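Local coordinates for phosphate ABC transporter, phosphate-binding protein (Clostridium perfringens, PDB 4Q8R) that probably binds inorganic phosphate with high affinity and hands it to an ABC-type phosphate transporter, at residues S9-T12 with S13-P16; G44-N47 with A48-V52. One frame throughout, in Å; residues are numbered along the deposited sequence.

Interaction 1. Residues S9-T12 with S13-P16; sequences SGST and SVGP. With PO4 (phosphate ion), chain B.
The phosphate pocket takes in the turn between strand 6-10 and helix 15-28, where S11, T12 and S13 jointly hold the ion and V14 N bonds back to S11 OG. Three hydroxyls and two backbone N-H groups of this short run bind two of its oxygens. S11 OG donates to O4 of the phosphate at 2.6 Å. S13 OG bonds the same oxygen at 2.7 Å, and S13 N adds a third bond to it. T12 grips the neighbouring oxygen twice: its OG1 donates to phosphate O2 at 2.6 Å, and its backbone N reaches phosphate O2 at 2.8 Å. T12 OG1 lies between its own backbone N and carbonyl carbon (chi1 68°), which brings hydroxyl and N-H to the same oxygen.

S11 OG has a second task. It accepts a hydrogen bond from V14 N at 3.0 Å with an N-H...O angle of 150°, so one hydroxyl receives from the backbone and gives to the phosphate. V14 CG2 packs beside it, 3.2 Å from S11 OG. One residue further on, G15 N makes a weak bond to T12 O.

S41, S59, R125, S129, G130 and T131 supply further hydrogen bonds to the ion. T12 OG1 is also bonded to S156 OG, which helps fix its direction. The ion is therefore held mainly by neutral donors, with the charge of R125 added. Such a dense set of hydroxyl and backbone N-H donors near the start of a helix is characteristic of the anion site of periplasmic-type phosphate-binding proteins.

Interaction 2. Residues G44-N47 with A48-V52; sequences GIKN and AMEGV
Backbone bonds tie G44-N47 to A48-V52 as the last turns of helix 41-50. A48 N bonds to G44 O at 3.0 Å, M49 N to I45 O at 2.9 Å and E50 N to K46 O at 2.9 Å. The helix then closes at G51, whose phi is positive (81°). V52 N turns back to N47 O at 2.8 Å, and G51 N makes a weak bond to A48 O. E50 N adds a weak bond to N47 O.

The charged pair lies on the exposed face. K46 CG is anti to its backbone N (chi1 -179°), and the bends further out bring the end of the chain near E50. Its methylene CD lies 3.7 Å from E50 OE2. The salt bridge from K46 NZ to E50 OE2 is long, at 3.9 Å, so this methylene lies slightly closer to the carboxylate oxygen than the ammonium does.

A water bridges two other polar ends, N47 OD1 and E50 OE1. The amide nitrogen N47 ND2 bonds to S9 OG, which helps fix the amide's rotation. Beside the water bridge, V52 CG1 makes a van der Waals contact with the N47 amide, 3.6 Å from N47 OD1, and the two side chains cross at a slant.

The apolar pair is I45 and M49. On another side of the helix, I45 CG2 meets M49 SD at 4.1 Å. I45, A48 and M49 all touch L71 of strand 71-86, and I45 and M49 also touch E66 of helix 64-68.

The return of the chain through a positive-phi glycine, with the V52-N47 and G51-A48 backbone bonds, is a Schellman motif at the helix C-terminus.

In the fold
The two contacts come in series along the chain, interaction 1 first, with centres about 14 Å apart. Interaction 1 joins the end of strand 6-10 to helix 15-28, in a beta-alpha-beta unit completed by strand 34-38. Helix 41-50 comes next and carries interaction 2. Strands 6-10 and 34-38 pair in parallel. Interaction 1 is buried at the phosphate, its centre about 8 Å from the centre of the molecule. Interaction 2 is partly exposed, its centre about 19 Å from that point. The S9-N47 hydrogen bond is where the two contacts meet, with G44 CA packed against the same serine hydroxyl. Helix 41-50 is thus joined directly to the strand that leads into the phosphate-binding turn.

Interaction 1. Residues S9-T12 with S13-P16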
loop_
_atom_site.group_PDB
_atom_site.type_symbol
_atom_site.label_atom_id
_atom_site.label_comp_id
_atom_site.label_asym_id
_atom_site.label_seq_id
_atom_site.Cartn_x
_atom_site.Cartn_y
_atom_site.Cartn_z
ATOM N N SER A 9 8.813 5.003 10.823
ATOM C CA SER A 9 9.072 3.796 10.036
ATOM C C SER A 9 7.808 3.073 9.725
ATOM O O SER A 9 6.788 3.190 10.414
ATOM C CB SER A 9 10.065 2.881 10.791
ATOM O OG SER A 9 9.514 2.293 11.928
ATOM N N GLY A 10 7.864 2.269 8.639
ATOM C CA GLY A 10 6.811 1.367 8.309
ATOM C C GLY A 10 6.534 1.235 6.824
ATOM O O GLY A 10 7.482 1.104 6.016
ATOM N N SER A 11 5.272 1.295 6.493
ATOM C CA SER A 11 4.728 0.985 5.184
ATOM C C SER A 11 5.564 1.505 4.006
ATOM O O SER A 11 5.843 2.728 3.929
ATOM C CB SER A 11 3.332 1.596 5.117
ATOM O OG SER A 11 2.770 1.617 3.828
ATOM N N THR A 12 5.830 0.629 3.039
ATOM C CA THR A 12 6.401 1.031 1.793
ATOM C C THR A 12 5.376 1.798 0.936
ATOM O O THR A 12 5.777 2.639 0.117
ATOM C CB THR A 12 7.026 -0.136 0.991
ATOM O OG1 THR A 12 6.022 -1.035 0.535
ATOM C CG2 THR A 12 8.054 -0.855 1.833
ATOM N N SER A 13 4.092 1.505 1.087
ATOM C CA SER A 13 3.052 2.171 0.301
ATOM C C SER A 13 3.011 3.657 0.691
ATOM O O SER A 13 2.816 4.511 -0.179
ATOM C CB SER A 13 1.688 1.570 0.574
ATOM O OG SER A 13 1.637 0.177 0.297
ATOM N N VAL A 14 3.226 3.920 1.978
ATOM C CA VAL A 14 3.177 5.303 2.498
ATOM C C VAL A 14 4.445 6.051 2.240
ATOM O O VAL A 14 4.431 7.288 2.293
ATOM C CB VAL A 14 2.824 5.314 4.045
ATOM C CG1 VAL A 14 2.611 6.732 4.608
ATOM C CG2 VAL A 14 1.542 4.569 4.292
ATOM N N GLY A 15 5.552 5.385 1.932
ATOM C CA GLY A 15 6.850 6.032 1.802
ATOM C C GLY A 15 6.886 7.241 0.833
ATOM O O GLY A 15 7.381 8.301 1.232
ATOM N N PRO A 16 6.327 7.110 -0.410
ATOM C CA PRO A 16 6.453 8.230 -1.342
ATOM C C PRO A 16 5.753 9.471 -0.770
ATOM O O PRO A 16 6.345 10.566 -0.768
ATOM C CB PRO A 16 5.751 7.714 -2.598
ATOM C CG PRO A 16 6.165 6.226 -2.583
ATOM C CD PRO A 16 5.987 5.861 -1.124
HETATM P P PO4 B . 3.275 -2.023 2.947
HETATM O O1 PO4 B . 3.039 -2.337 4.433
HETATM O O2 PO4 B . 4.752 -1.901 2.638
HETATM O O3 PO4 B . 2.533 -3.026 2.074
HETATM O O4 PO4 B . 2.579 -0.651 2.656
#

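Interaction 2. Residues G44-N47 with A48-V52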
loop_
_atom_site.group_PDB
_atom_site.type_symbol
_atom_site.label_atom_id
_atom_site.label_comp_id
_atom_site.label_asym_id
_atom_site.label_seq_id
_atom_site.Cartn_x
_atom_site.Cartn_y
_atom_site.Cartn_z
ATOM N N GLY A 44 6.814 -1.354 11.070
ATOM C CA GLY A 44 6.714 0.014 11.563
ATOM C C GLY A 44 5.759 0.123 12.769
ATOM O O GLY A 44 6.034 0.842 13.709
ATOM N N ILE A 45 4.665 -0.608 12.742
ATOM C CA ILE A 45 3.718 -0.671 13.850
ATOM C C ILE A 45 4.412 -1.200 15.081
ATOM O O ILE A 45 4.263 -0.625 16.202
ATOM C CB ILE A 45 2.479 -1.502 13.541
ATOM C CG1 ILE A 45 1.612 -0.830 12.457
ATOM C CG2 ILE A 45 1.650 -1.735 14.773
ATOM C CD1 ILE A 45 0.625 -1.755 11.805
ATOM N N LYS A 46 5.160 -2.280 14.917
ATOM C CA LYS A 46 5.923 -2.813 16.044
ATOM C C LYS A 46 6.981 -1.850 16.578
ATOM O O LYS A 46 7.180 -1.738 17.835
ATOM C CB LYS A 46 6.620 -4.090 15.577
ATOM C CG LYS A 46 7.430 -4.737 16.661
ATOM C CD LYS A 46 6.506 -5.178 17.769
ATOM C CE LYS A 46 5.832 -6.525 17.551
ATOM N NZ LYS A 46 5.953 -7.045 18.908
ATOM N N ASN A 47 7.638 -1.108 15.678
ATOM C CA ASN A 47 8.573 -0.084 16.126
ATOM C C ASN A 47 7.876 1.030 16.941
ATOM O O ASN A 47 8.412 1.521 17.967
ATOM C CB ASN A 47 9.314 0.546 14.968
ATOM C CG ASN A 47 10.442 -0.313 14.450
ATOM O OD1 ASN A 47 10.910 -1.240 15.141
ATOM N ND2 ASN A 47 10.926 0.011 13.246
ATOM N N ALA A 48 6.670 1.399 16.545
ATOM C CA ALA A 48 5.890 2.348 17.342
ATOM C C ALA A 48 5.452 1.761 18.696
ATOM O O ALA A 48 5.534 2.459 19.700
ATOM C CB ALA A 48 4.690 2.870 16.552
ATOM N N MET A 49 5.042 0.495 18.740
ATOM C CA MET A 49 4.655 -0.158 19.983
ATOM C C MET A 49 5.857 -0.209 20.926
ATOM O O MET A 49 5.719 -0.104 22.141
ATOM C CB MET A 49 4.216 -1.610 19.725
ATOM C CG MET A 49 2.888 -1.758 18.984
ATOM S SD MET A 49 2.675 -3.415 18.328
ATOM C CE MET A 49 2.455 -4.321 19.885
ATOM N N GLU A 50 7.059 -0.388 20.396
ATOM C CA GLU A 50 8.239 -0.590 21.225
ATOM C C GLU A 50 8.988 0.669 21.502
ATOM O O GLU A 50 9.924 0.645 22.291
ATOM C CB GLU A 50 9.185 -1.658 20.576
ATOM C CG GLU A 50 8.523 -3.028 20.479
ATOM C CD GLU A 50 9.444 -4.173 20.026
ATOM O OE1 GLU A 50 10.441 -3.961 19.289
ATOM O OE2 GLU A 50 9.157 -5.328 20.412
ATOM N N GLY A 51 8.581 1.804 20.943
ATOM C CA GLY A 51 9.302 3.045 21.205
ATOM C C GLY A 51 10.547 3.232 20.361
ATOM O O GLY A 51 11.336 4.170 20.585
ATOM N N VAL A 52 10.704 2.388 19.335
ATOM C CA VAL A 52 11.843 2.493 18.431
ATOM C C VAL A 52 11.615 3.612 17.434
ATOM O O VAL A 52 12.549 4.304 17.064
ATOM C CB VAL A 52 12.042 1.174 17.687
ATOM C CG1 VAL A 52 13.037 1.340 16.565
ATOM C CG2 VAL A 52 12.497 0.130 18.712
HETATM O O HOH W 1 10.815 -3.359 16.869
#